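Putative surface-anchored fimbrial subunit (Corynebacterium diphtheriae, PDB 3HR6) probably forms the shaft of a surface-anchored pilus as its major pilin, built of tandem Ig-like modules stabilised by isopeptide and disulfide bonds. Local coordinates at residues I7-L12 with A89-L94; S38-R43 with V79-T84; Y99-E104 with Q115-A120; W274-N279 with A292-M297. All blocks are in the same frame, centred on the assembly; numbering follows the deposited sequence.

Contacts 1, 2 and 3 reach one curled mixed sheet near the N-terminus, in which strands 38-44 and 97-103 are neighbours; contact 4 lies about 19 to 24 Å from them, centre to centre. Contact 1 is the most buried, the others only partly so. Contacts 2 and 3 each turn a largely apolar face inward (Phe39 and Leu41; Val101 and Val119); on its other face contact 2 carries hydroxyls and a lysine, contact 3 leucines. Leu41 packs on Phe91, and Val9 on Val101, so all three contribute to one interior. Contact 4 differs: a single bridge between strand 268-276 and an irregular segment, flanked by an arginine-tryptophan contact.

Contact 1 of 4, residues I7-L12 with A89-L94; sequences IAVHAL and AKFDNL
Val9 turns its CG2 methyl to the edge of the Phe91 ring, in the ring plane, with CE2 of Phe91 3.9 Å from that CG2. The methyl is anti to the carbonyl carbon of Val9, on the N side of the residue, and therefore lies toward Phe91, whose CG is likewise placed beside its own backbone N (chi1 -62°). Val9 CB also stands 4.4 Å from the CB of its cross-strand partner Ala89. A second apolar meeting lies nearer the strand corner at Asn93, where Ile7 and Leu94 cross at about a right angle and CD1 of Ile7 comes 3.8 Å from CD1 of Leu94.

The backbones run antiparallel, their axes at 168°. Two reciprocal pairs of hydrogen bonds join them. Ile7 N gives to Phe91 O (3.0 Å) and Phe91 N to Ile7 O (2.8 Å); Val9 N and Ala89 O, and Ala89 N and Val9 O, form the second pair. Between these two hydrogen-bonded pairs sits the non-hydrogen-bonded pair Ala8 and Lys90, where the CA of Lys90 makes a CA-H...O contact with Ile7 O. The extended Lys90 chain leads away from strand 7-9.

Phe91 and Leu94 both reach Leu41, and Val9 reaches Phe39, which places this face against strand 38-44. On its other edge strand 5-13 pairs in parallel with strand 131-143. Asn93 and Leu94 together face Thr5, a G1 bulge at the turned corner of an antiparallel ladder, within the beta-rich N-terminal domain of a Gram-positive pilin.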
loop_
_atom_site.group_PDB
_atom_site.type_symbol
_atom_site.label_atom_id
_atom_site.label_comp_id
_atom_site.label_asym_id
_atom_site.label_seq_id
_atom_site.Cartn_x
_atom_site.Cartn_y
_atom_site.Cartn_z
ATOM N N ILE A 7 17.405 -30.409 11.108
ATOM C CA ILE A 7 17.611 -29.607 9.902
ATOM C C ILE A 7 17.573 -28.142 10.286
ATOM O O ILE A 7 16.567 -27.642 10.789
ATOM C CB ILE A 7 16.595 -29.946 8.795
ATOM C CG1 ILE A 7 16.754 -31.408 8.369
ATOM C CG2 ILE A 7 16.815 -29.037 7.573
ATOM C CD1 ILE A 7 15.522 -31.999 7.752
ATOM N N ALA A 8 18.687 -27.454 10.029
ATOM C CA ALA A 8 18.810 -26.026 10.241
ATOM C C ALA A 8 18.660 -25.356 8.880
ATOM O O ALA A 8 19.536 -25.530 7.995
ATOM C CB ALA A 8 20.166 -25.731 10.834
ATOM N N VAL A 9 17.567 -24.618 8.700
ATOM C CA VAL A 9 17.322 -23.892 7.460
ATOM C C VAL A 9 17.820 -22.457 7.610
ATOM O O VAL A 9 17.314 -21.700 8.425
ATOM C CB VAL A 9 15.818 -23.854 7.075
ATOM C CG1 VAL A 9 15.647 -23.180 5.736
ATOM C CG2 VAL A 9 15.211 -25.252 7.050
ATOM N N HIS A 10 18.755 -22.084 6.738
ATOM C CA HIS A 10 19.243 -20.716 6.633
ATOM C C HIS A 10 18.720 -20.068 5.352
ATOM O O HIS A 10 19.056 -20.483 4.248
ATOM C CB HIS A 10 20.772 -20.727 6.619
ATOM C CG HIS A 10 21.394 -21.456 7.763
ATOM N ND1 HIS A 10 21.499 -20.909 9.025
ATOM C CD2 HIS A 10 21.918 -22.699 7.849
ATOM C CE1 HIS A 10 22.095 -21.774 9.826
ATOM N NE2 HIS A 10 22.356 -22.870 9.139
ATOM N N ALA A 11 17.942 -19.006 5.491
ATOM C CA ALA A 11 17.301 -18.378 4.378
ATOM C C ALA A 11 18.213 -17.306 3.839
ATOM O O ALA A 11 18.408 -16.286 4.477
ATOM C CB ALA A 11 15.977 -17.769 4.836
ATOM N N LEU A 12 18.803 -17.556 2.677
ATOM C CA LEU A 12 19.757 -16.628 2.074
ATOM C C LEU A 12 19.094 -15.727 1.053
ATOM O O LEU A 12 18.314 -16.200 0.204
ATOM C CB LEU A 12 20.846 -17.441 1.377
ATOM C CG LEU A 12 22.003 -17.829 2.282
ATOM C CD1 LEU A 12 21.611 -18.271 3.683
ATOM C CD2 LEU A 12 22.948 -18.793 1.559
ATOM N N ALA A 89 16.152 -21.321 10.932
ATOM C CA ALA A 89 14.978 -22.018 11.457
ATOM C C ALA A 89 15.444 -23.437 11.669
ATOM O O ALA A 89 15.679 -24.146 10.689
ATOM C CB ALA A 89 13.811 -21.966 10.473
ATOM N N LYS A 90 15.654 -23.818 12.928
ATOM C CA LYS A 90 16.115 -25.170 13.275
ATOM C C LYS A 90 14.971 -26.118 13.676
ATOM O O LYS A 90 14.285 -25.899 14.688
ATOM C CB LYS A 90 17.151 -25.139 14.409
ATOM C CG LYS A 90 17.819 -26.467 14.621
ATOM C CD LYS A 90 19.035 -26.387 15.529
ATOM C CE LYS A 90 19.481 -27.758 15.943
ATOM N NZ LYS A 90 20.834 -27.751 16.538
ATOM N N PHE A 91 14.801 -27.185 12.902
ATOM C CA PHE A 91 13.819 -28.225 13.191
ATOM C C PHE A 91 14.578 -29.358 13.872
ATOM O O PHE A 91 15.326 -30.070 13.223
ATOM C CB PHE A 91 13.152 -28.697 11.888
ATOM C CG PHE A 91 12.393 -27.622 11.178
ATOM C CD1 PHE A 91 11.069 -27.364 11.498
ATOM C CD2 PHE A 91 13.004 -26.832 10.205
ATOM C CE1 PHE A 91 10.370 -26.378 10.856
ATOM C CE2 PHE A 91 12.299 -25.823 9.569
ATOM C CZ PHE A 91 10.992 -25.595 9.895
ATOM N N ASP A 92 14.390 -29.487 15.188
ATOM C CA ASP A 92 15.229 -30.313 16.051
ATOM C C ASP A 92 14.470 -31.591 16.443
ATOM O O ASP A 92 13.254 -31.661 16.275
ATOM C CB ASP A 92 15.621 -29.488 17.292
ATOM C CG ASP A 92 16.885 -30.013 18.008
ATOM O OD1 ASP A 92 17.373 -31.135 17.728
ATOM O OD2 ASP A 92 17.402 -29.275 18.878
ATOM N N ASN A 93 15.201 -32.597 16.930
ATOM C CA ASN A 93 14.612 -33.842 17.464
ATOM C C ASN A 93 13.803 -34.615 16.393
ATOM O O ASN A 93 12.677 -35.073 16.647
ATOM C CB ASN A 93 13.746 -33.502 18.697
ATOM C CG ASN A 93 13.521 -34.679 19.615
ATOM O OD1 ASN A 93 14.406 -35.513 19.819
ATOM N ND2 ASN A 93 12.332 -34.737 20.218
ATOM N N LEU A 94 14.406 -34.772 15.208
ATOM C CA LEU A 94 13.751 -35.401 14.061
ATOM C C LEU A 94 14.138 -36.862 13.902
ATOM O O LEU A 94 15.288 -37.251 14.127
ATOM C CB LEU A 94 14.145 -34.694 12.759
ATOM C CG LEU A 94 13.758 -33.222 12.636
ATOM C CD1 LEU A 94 14.236 -32.680 11.269
ATOM C CD2 LEU A 94 12.265 -33.036 12.805
#

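Contact 2 of 4, residues S38-R43 with V79-T84; sequences SFTLYR and VATKKT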
loop_
_atom_site.group_PDB
_atom_site.type_symbol
_atom_site.label_atom_id
_atom_site.label_comp_id
_atom_site.label_asym_id
_atom_site.label_seq_id
_atom_site.Cartn_x
_atom_site.Cartn_y
_atom_site.Cartn_z
ATOM N N SER A 38 9.682 -17.863 6.532
ATOM C CA SER A 38 8.805 -18.896 7.055
ATOM C C SER A 38 8.949 -20.165 6.239
ATOM O O SER A 38 8.853 -20.142 5.018
ATOM C CB SER A 38 7.355 -18.405 7.011
ATOM O OG SER A 38 6.494 -19.461 7.404
ATOM N N PHE A 39 9.191 -21.275 6.932
ATOM C CA PHE A 39 9.373 -22.550 6.321
ATOM C C PHE A 39 8.520 -23.586 6.985
ATOM O O PHE A 39 8.388 -23.595 8.200
ATOM C CB PHE A 39 10.823 -22.988 6.449
ATOM C CG PHE A 39 11.763 -22.160 5.649
ATOM C CD1 PHE A 39 12.099 -22.513 4.342
ATOM C CD2 PHE A 39 12.336 -21.042 6.206
ATOM C CE1 PHE A 39 12.964 -21.727 3.597
ATOM C CE2 PHE A 39 13.192 -20.268 5.489
ATOM C CZ PHE A 39 13.519 -20.609 4.168
ATOM N N THR A 40 7.976 -24.477 6.171
ATOM C CA THR A 40 7.353 -25.679 6.673
ATOM C C THR A 40 8.240 -26.889 6.319
ATOM O O THR A 40 8.708 -27.044 5.175
ATOM C CB THR A 40 5.932 -25.826 6.121
ATOM O OG1 THR A 40 5.167 -24.679 6.506
ATOM C CG2 THR A 40 5.256 -27.082 6.654
ATOM N N LEU A 41 8.476 -27.724 7.329
ATOM C CA LEU A 41 9.126 -29.005 7.165
ATOM C C LEU A 41 8.073 -30.105 7.014
ATOM O O LEU A 41 7.164 -30.211 7.824
ATOM C CB LEU A 41 10.045 -29.294 8.356
ATOM C CG LEU A 41 10.956 -30.518 8.202
ATOM C CD1 LEU A 41 12.088 -30.271 7.174
ATOM C CD2 LEU A 41 11.523 -30.933 9.564
ATOM N N TYR A 42 8.192 -30.890 5.948
ATOM C CA TYR A 42 7.399 -32.097 5.716
ATOM C C TYR A 42 8.290 -33.322 5.681
ATOM O O TYR A 42 9.424 -33.261 5.164
ATOM C CB TYR A 42 6.715 -32.032 4.350
ATOM C CG TYR A 42 5.699 -30.919 4.206
ATOM C CD1 TYR A 42 4.369 -31.146 4.556
ATOM C CD2 TYR A 42 6.047 -29.674 3.706
ATOM C CE1 TYR A 42 3.426 -30.172 4.432
ATOM C CE2 TYR A 42 5.105 -28.680 3.557
ATOM C CZ TYR A 42 3.783 -28.939 3.948
ATOM O OH TYR A 42 2.810 -27.994 3.830
ATOM N N ARG A 43 7.765 -34.442 6.167
ATOM C CA ARG A 43 8.412 -35.751 5.989
ATOM C C ARG A 43 7.913 -36.394 4.692
ATOM O O ARG A 43 6.721 -36.344 4.403
ATOM C CB ARG A 43 8.114 -36.677 7.163
ATOM C CG ARG A 43 8.750 -38.077 7.016
ATOM C CD ARG A 43 8.770 -38.855 8.325
ATOM N NE ARG A 43 9.288 -38.024 9.413
ATOM C CZ ARG A 43 8.574 -37.514 10.424
ATOM N NH1 ARG A 43 7.265 -37.750 10.550
ATOM N NH2 ARG A 43 9.189 -36.750 11.331
ATOM N N VAL A 79 5.457 -31.661 9.502
ATOM C CA VAL A 79 6.090 -31.817 10.804
ATOM C C VAL A 79 5.915 -30.552 11.623
ATOM O O VAL A 79 5.443 -30.591 12.754
ATOM C CB VAL A 79 7.608 -32.077 10.689
ATOM C CG1 VAL A 79 8.201 -32.168 12.077
ATOM C CG2 VAL A 79 7.914 -33.344 9.883
ATOM N N ALA A 80 6.315 -29.421 11.051
ATOM C CA ALA A 80 6.227 -28.153 11.742
ATOM C C ALA A 80 6.460 -27.010 10.781
ATOM O O ALA A 80 6.868 -27.206 9.641
ATOM C CB ALA A 80 7.234 -28.088 12.877
ATOM N N THR A 81 6.146 -25.821 11.257
ATOM C CA THR A 81 6.428 -24.614 10.525
ATOM C C THR A 81 7.064 -23.612 11.475
ATOM O O THR A 81 6.672 -23.515 12.630
ATOM C CB THR A 81 5.153 -24.036 9.858
ATOM O OG1 THR A 81 5.508 -22.936 9.016
ATOM C CG2 THR A 81 4.123 -23.596 10.895
ATOM N N LYS A 82 8.068 -22.888 10.987
ATOM C CA LYS A 82 8.616 -21.782 11.766
ATOM C C LYS A 82 9.358 -20.758 10.929
ATOM O O LYS A 82 9.679 -20.977 9.766
ATOM C CB LYS A 82 9.528 -22.274 12.882
ATOM C CG LYS A 82 10.708 -23.038 12.433
ATOM C CD LYS A 82 11.512 -23.621 13.633
ATOM C CE LYS A 82 10.798 -24.769 14.315
ATOM N NZ LYS A 82 11.548 -25.324 15.483
ATOM N N LYS A 83 9.664 -19.651 11.582
ATOM C CA LYS A 83 10.359 -18.546 10.956
ATOM C C LYS A 83 11.831 -18.537 11.379
ATOM O O LYS A 83 12.200 -18.962 12.477
ATOM C CB LYS A 83 9.690 -17.231 11.346
ATOM C CG LYS A 83 8.409 -16.983 10.603
ATOM C CD LYS A 83 7.717 -15.731 11.131
ATOM C CE LYS A 83 6.474 -15.420 10.360
ATOM N NZ LYS A 83 5.439 -16.432 10.685
ATOM N N THR A 84 12.686 -18.086 10.482
ATOM C CA THR A 84 14.096 -17.973 10.833
ATOM C C THR A 84 14.269 -16.864 11.901
ATOM O O THR A 84 13.551 -15.834 11.908
ATOM C CB THR A 84 14.925 -17.648 9.592
ATOM O OG1 THR A 84 14.376 -16.495 8.933
ATOM C CG2 THR A 84 14.919 -18.859 8.619
#
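Strands 38-43 and 79-83 run antiparallel at 162°, their axes 4.6 Å apart at the closest approach, and a classic bulge at Val79 and Ala80, both facing Leu41, interrupts the regular ladder. At the bulge Leu41 O receives the N-H of Val79 at 2.8 Å and, weakly, that of Ala80. On one face, in one of two conformers of Thr81, its OG1 lies 3.1 Å from Thr40 OG1. There it is anti to its backbone N (chi1 -173°) and Phe39 O is equally close, so the pairing is tentative; Thr40 OG1 also bonds to Glu104. Beside this pair the CB of Ser38 meets the CG of Lys83 at 4.0 Å. The face of Phe39 and Leu41 is mainly apolar, though Lys82 shares it. CE2 of Phe39 comes 3.8 Å from CG2 of Thr84, and Leu41 CD2 lies 4.2 Å from Val79 CB. At the far end Val79 CG2 sits over one face of the Arg43 guanidinium, 3.9 Å from its NH2, which is also bonded to Tyr99 OH. Strand 97-103 pairs with the other edge of strand 38-44, while Phe39 and Leu41 pack on strands 5-13 and 89-94.

Contact 3 of 4, residues Y99-E104 with Q115-A120; sequences YLVVQE and QPFLVA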
loop_
_atom_site.group_PDB
_atom_site.type_symbol
_atom_site.label_atom_id
_atom_site.label_comp_id
_atom_site.label_asym_id
_atom_site.label_seq_id
_atom_site.Cartn_x
_atom_site.Cartn_y
_atom_site.Cartn_z
ATOM N N TYR A 99 13.238 -35.489 4.027
ATOM C CA TYR A 99 12.385 -34.347 4.313
ATOM C C TYR A 99 12.219 -33.419 3.129
ATOM O O TYR A 99 13.016 -33.405 2.201
ATOM C CB TYR A 99 12.900 -33.566 5.525
ATOM C CG TYR A 99 12.726 -34.340 6.819
ATOM C CD1 TYR A 99 11.555 -34.242 7.556
ATOM C CD2 TYR A 99 13.737 -35.185 7.301
ATOM C CE1 TYR A 99 11.382 -34.952 8.731
ATOM C CE2 TYR A 99 13.567 -35.901 8.495
ATOM C CZ TYR A 99 12.395 -35.768 9.203
ATOM O OH TYR A 99 12.177 -36.480 10.377
ATOM N N LEU A 100 11.153 -32.647 3.166
ATOM C CA LEU A 100 10.905 -31.632 2.167
ATOM C C LEU A 100 10.714 -30.306 2.897
ATOM O O LEU A 100 9.906 -30.201 3.828
ATOM C CB LEU A 100 9.684 -32.004 1.309
ATOM C CG LEU A 100 9.309 -30.963 0.257
ATOM C CD1 LEU A 100 10.151 -31.139 -0.979
ATOM C CD2 LEU A 100 7.788 -31.056 -0.065
ATOM N N VAL A 101 11.526 -29.314 2.516
ATOM C CA VAL A 101 11.489 -27.998 3.123
ATOM C C VAL A 101 10.770 -27.056 2.165
ATOM O O VAL A 101 11.186 -26.899 1.010
ATOM C CB VAL A 101 12.929 -27.464 3.424
ATOM C CG1 VAL A 101 12.906 -25.989 3.821
ATOM C CG2 VAL A 101 13.607 -28.321 4.500
ATOM N N VAL A 102 9.711 -26.426 2.643
ATOM C CA VAL A 102 8.902 -25.535 1.806
ATOM C C VAL A 102 8.935 -24.132 2.390
ATOM O O VAL A 102 8.393 -23.891 3.454
ATOM C CB VAL A 102 7.435 -26.014 1.677
ATOM C CG1 VAL A 102 6.601 -25.018 0.845
ATOM C CG2 VAL A 102 7.381 -27.393 1.038
ATOM N N GLN A 103 9.556 -23.187 1.704
ATOM C CA GLN A 103 9.396 -21.791 2.112
ATOM C C GLN A 103 7.972 -21.332 1.815
ATOM O O GLN A 103 7.427 -21.626 0.755
ATOM C CB GLN A 103 10.357 -20.833 1.421
ATOM C CG GLN A 103 10.329 -19.471 2.106
ATOM C CD GLN A 103 11.408 -18.502 1.653
ATOM O OE1 GLN A 103 12.248 -18.807 0.786
ATOM N NE2 GLN A 103 11.404 -17.309 2.258
ATOM N N GLU A 104 7.411 -20.578 2.747
ATOM C CA GLU A 104 6.019 -20.157 2.684
ATOM C C GLU A 104 5.939 -18.673 2.358
ATOM O O GLU A 104 6.913 -17.940 2.431
ATOM C CB GLU A 104 5.370 -20.398 4.017
ATOM C CG GLU A 104 5.406 -21.863 4.479
ATOM C CD GLU A 104 4.407 -22.770 3.779
ATOM O OE1 GLU A 104 3.897 -22.433 2.696
ATOM O OE2 GLU A 104 4.144 -23.856 4.328
ATOM N N GLN A 115 11.998 -22.411 -3.892
ATOM C CA GLN A 115 11.230 -23.583 -4.275
ATOM C C GLN A 115 11.368 -24.666 -3.207
ATOM O O GLN A 115 12.349 -24.681 -2.445
ATOM C CB GLN A 115 11.763 -24.154 -5.586
ATOM C CG GLN A 115 11.898 -23.116 -6.682
ATOM C CD GLN A 115 10.579 -22.608 -7.106
ATOM O OE1 GLN A 115 9.675 -23.409 -7.390
ATOM N NE2 GLN A 115 10.436 -21.283 -7.182
ATOM N N PRO A 116 10.397 -25.592 -3.160
ATOM C CA PRO A 116 10.572 -26.761 -2.305
ATOM C C PRO A 116 11.809 -27.566 -2.648
ATOM O O PRO A 116 12.222 -27.622 -3.814
ATOM C CB PRO A 116 9.309 -27.573 -2.580
ATOM C CG PRO A 116 8.334 -26.569 -3.057
ATOM C CD PRO A 116 9.096 -25.622 -3.857
ATOM N N PHE A 117 12.431 -28.165 -1.635
ATOM C CA PHE A 117 13.596 -28.979 -1.871
ATOM C C PHE A 117 13.721 -30.087 -0.840
ATOM O O PHE A 117 13.234 -29.983 0.266
ATOM C CB PHE A 117 14.864 -28.111 -1.912
ATOM C CG PHE A 117 15.215 -27.452 -0.595
ATOM C CD1 PHE A 117 16.130 -28.041 0.269
ATOM C CD2 PHE A 117 14.665 -26.234 -0.247
ATOM C CE1 PHE A 117 16.454 -27.457 1.474
ATOM C CE2 PHE A 117 14.970 -25.643 0.958
ATOM C CZ PHE A 117 15.900 -26.227 1.802
ATOM N N LEU A 118 14.383 -31.157 -1.246
ATOM C CA LEU A 118 14.536 -32.352 -0.425
ATOM C C LEU A 118 15.803 -32.238 0.425
ATOM O O LEU A 118 16.811 -31.657 -0.007
ATOM C CB LEU A 118 14.623 -33.590 -1.313
ATOM C CG LEU A 118 13.398 -33.974 -2.156
ATOM C CD1 LEU A 118 13.774 -35.006 -3.230
ATOM C CD2 LEU A 118 12.286 -34.462 -1.250
ATOM N N VAL A 119 15.720 -32.778 1.643
ATOM C CA VAL A 119 16.860 -32.878 2.567
ATOM C C VAL A 119 16.779 -34.219 3.278
ATOM O O VAL A 119 15.804 -34.494 3.960
ATOM C CB VAL A 119 16.837 -31.797 3.677
ATOM C CG1 VAL A 119 18.119 -31.804 4.439
ATOM C CG2 VAL A 119 16.592 -30.393 3.089
ATOM N N ALA A 120 17.814 -35.017 3.135
ATOM C CA ALA A 120 17.949 -36.248 3.903
ATOM C C ALA A 120 18.508 -35.924 5.298
ATOM O O ALA A 120 19.362 -35.048 5.453
ATOM C CB ALA A 120 18.860 -37.240 3.172
HETATM O O HOH W 1 11.715 -24.106 0.162
#
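Phe117 holds CG between its backbone N and carbonyl carbon (chi1 66°), and Val101 puts CG1 anti to its N; the two side chains lie side by side, pointing the same way. One face of the Phe117 ring receives CB of Val101, 3.9 Å from the ring centroid and 25° off the normal, a CH-pi contact displaced toward the rim. CG1 of Val101 meets CE2 of Phe117 at 3.5 Å, while its CG2 turns to CG2 of Val119. On the other face CD1 of Leu100 touches CB of Pro116 and CD2 of Leu118, each at 4.0 Å. Tyr99 with Val119 and Val101 with Phe117 form reciprocal hydrogen-bonded pairs, of which Val101 N to Phe117 O is the straightest (2.9 Å, 171°). Where the ladder ends, a water receives the N-H of Gln103 and donates to Val101 O (3.0 Å) and Gln115 O (2.7 Å), bridging the two segments. Leu100 and Leu118 face helix 63-66, Val101 packs on strand 38-44, and Phe117 and Val119 lie against strand 131-143.

Contact 4 of 4, residues W274-N279 with A292-M297; sequences WVLPSN and AALRGM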
loop_
_atom_site.group_PDB
_atom_site.type_symbol
_atom_site.label_atom_id
_atom_site.label_comp_id
_atom_site.label_asym_id
_atom_site.label_seq_id
_atom_site.Cartn_x
_atom_site.Cartn_y
_atom_site.Cartn_z
ATOM N N TRP A 274 0.373 -2.706 -1.952
ATOM C CA TRP A 274 1.201 -3.826 -1.583
ATOM C C TRP A 274 1.449 -4.690 -2.790
ATOM O O TRP A 274 0.556 -4.852 -3.609
ATOM C CB TRP A 274 0.458 -4.674 -0.576
ATOM C CG TRP A 274 0.111 -3.971 0.726
ATOM C CD1 TRP A 274 -0.827 -2.990 0.892
ATOM C CD2 TRP A 274 0.595 -4.276 2.042
ATOM N NE1 TRP A 274 -0.877 -2.603 2.216
ATOM C CE2 TRP A 274 -0.062 -3.425 2.940
ATOM C CE3 TRP A 274 1.513 -5.199 2.544
ATOM C CZ2 TRP A 274 0.213 -3.418 4.309
ATOM C CZ3 TRP A 274 1.784 -5.196 3.927
ATOM C CH2 TRP A 274 1.124 -4.319 4.782
ATOM N N VAL A 275 2.655 -5.250 -2.866
ATOM C CA VAL A 275 3.003 -6.223 -3.918
ATOM C C VAL A 275 3.174 -7.614 -3.317
ATOM O O VAL A 275 3.780 -7.766 -2.237
ATOM C CB VAL A 275 4.182 -5.829 -4.776
ATOM C CG1 VAL A 275 5.465 -5.633 -4.000
ATOM C CG2 VAL A 275 4.384 -6.854 -5.930
ATOM N N LEU A 276 2.521 -8.572 -3.970
ATOM C CA LEU A 276 2.590 -9.990 -3.594
ATOM C C LEU A 276 3.043 -10.810 -4.779
ATOM O O LEU A 276 2.445 -10.727 -5.844
ATOM C CB LEU A 276 1.216 -10.489 -3.173
ATOM C CG LEU A 276 1.147 -11.882 -2.572
ATOM C CD1 LEU A 276 1.772 -11.854 -1.159
ATOM C CD2 LEU A 276 -0.297 -12.316 -2.479
ATOM N N PRO A 277 4.081 -11.637 -4.607
ATOM C CA PRO A 277 4.587 -12.469 -5.714
ATOM C C PRO A 277 3.774 -13.780 -5.863
ATOM O O PRO A 277 4.354 -14.862 -5.891
ATOM C CB PRO A 277 6.018 -12.768 -5.271
ATOM C CG PRO A 277 5.930 -12.812 -3.797
ATOM C CD PRO A 277 4.873 -11.793 -3.376
ATOM N N SER A 278 2.460 -13.651 -5.920
ATOM C CA SER A 278 1.515 -14.774 -5.930
ATOM C C SER A 278 0.183 -14.233 -6.433
ATOM O O SER A 278 -0.073 -13.040 -6.315
ATOM C CB SER A 278 1.337 -15.334 -4.505
ATOM O OG SER A 278 0.590 -16.558 -4.547
ATOM N N ASN A 279 -0.659 -15.096 -7.010
ATOM C CA ASN A 279 -1.974 -14.738 -7.478
ATOM C C ASN A 279 -3.014 -15.526 -6.652
ATOM O O ASN A 279 -3.431 -16.626 -7.027
ATOM C CB ASN A 279 -2.122 -15.067 -8.974
ATOM C CG ASN A 279 -1.307 -14.164 -9.854
ATOM O OD1 ASN A 279 -0.804 -13.149 -9.405
ATOM N ND2 ASN A 279 -1.155 -14.537 -11.117
ATOM N N ALA A 292 -1.235 -16.827 9.177
ATOM C CA ALA A 292 -1.352 -17.505 7.878
ATOM C C ALA A 292 -1.507 -16.511 6.722
ATOM O O ALA A 292 -1.567 -16.908 5.555
ATOM C CB ALA A 292 -2.528 -18.481 7.897
ATOM N N ALA A 293 -1.561 -15.219 7.036
ATOM C CA ALA A 293 -1.864 -14.251 6.045
ATOM C C ALA A 293 -0.715 -14.257 5.022
ATOM O O ALA A 293 0.459 -14.303 5.413
ATOM C CB ALA A 293 -2.067 -12.847 6.695
ATOM N N LEU A 294 -1.056 -14.301 3.732
ATOM C CA LEU A 294 -0.105 -14.011 2.665
ATOM C C LEU A 294 0.435 -12.591 2.877
ATOM O O LEU A 294 -0.337 -11.618 2.880
ATOM C CB LEU A 294 -0.774 -14.093 1.285
ATOM C CG LEU A 294 -1.457 -15.396 0.886
ATOM C CD1 LEU A 294 -2.264 -15.195 -0.380
ATOM C CD2 LEU A 294 -0.435 -16.468 0.681
ATOM N N ARG A 295 1.750 -12.483 3.044
ATOM C CA ARG A 295 2.372 -11.205 3.409
ATOM C C ARG A 295 2.784 -10.489 2.129
ATOM O O ARG A 295 3.581 -11.001 1.365
ATOM C CB ARG A 295 3.543 -11.458 4.366
ATOM C CG ARG A 295 4.384 -10.224 4.770
ATOM C CD ARG A 295 3.569 -9.191 5.492
ATOM N NE ARG A 295 4.321 -7.961 5.781
ATOM C CZ ARG A 295 3.822 -6.918 6.460
ATOM N NH1 ARG A 295 2.583 -6.965 6.954
ATOM N NH2 ARG A 295 4.571 -5.831 6.678
ATOM N N GLY A 296 2.181 -9.332 1.870
ATOM C CA GLY A 296 2.641 -8.477 0.783
ATOM C C GLY A 296 3.807 -7.599 1.209
ATOM O O GLY A 296 4.136 -7.472 2.404
ATOM N N MET A 297 4.450 -6.976 0.227
ATOM C CA MET A 297 5.442 -5.962 0.513
ATOM C C MET A 297 4.743 -4.599 0.417
ATOM O O MET A 297 4.283 -4.233 -0.677
ATOM C CB MET A 297 6.576 -6.032 -0.492
ATOM C CG MET A 297 7.574 -4.923 -0.529
ATOM S SD MET A 297 8.358 -4.617 1.053
ATOM C CE MET A 297 9.193 -6.109 1.248
#
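Val275 and Met297 form the tight part of this contact, a single antiparallel bridge with Val275 N to Met297 O at 2.9 Å and Met297 N to Val275 O at 2.7 Å, the latter nearly straight at 173°. CG1 of Val275 sits between its backbone N and carbonyl carbon (chi1 60°) and meets the CB of Met297 at 3.7 Å. Gly296 packs against Trp274 and Val275 and, having no side chain, avoids crowding Trp274 CB; its O is 3.5 Å from CE3 of Trp274, at the indole edge. Leu276 adds CD1 near Arg295 O, at 3.2 Å. The looser side is carried by the partly exposed Leu294, Arg295 and Trp274. Leu294 crosses Leu276 at about a right angle, its CD1 4.1 Å from CD2 of Leu276. The indole presents its rim to one guanidinium face, CZ3 of Trp274 to NH1 of Arg295 at 3.6 Å, with the two planes 83° apart. The backbone of Arg295 is hydrogen-bonded to that of Leu105 in the N-terminal domain, and Leu276 packs on Trp284. Pro277 centres an inverse gamma turn just after strand 268-276, so the bridge pins an irregular connection to a strand end, at a place where modules of the tandem Ig-like pilin come near each other.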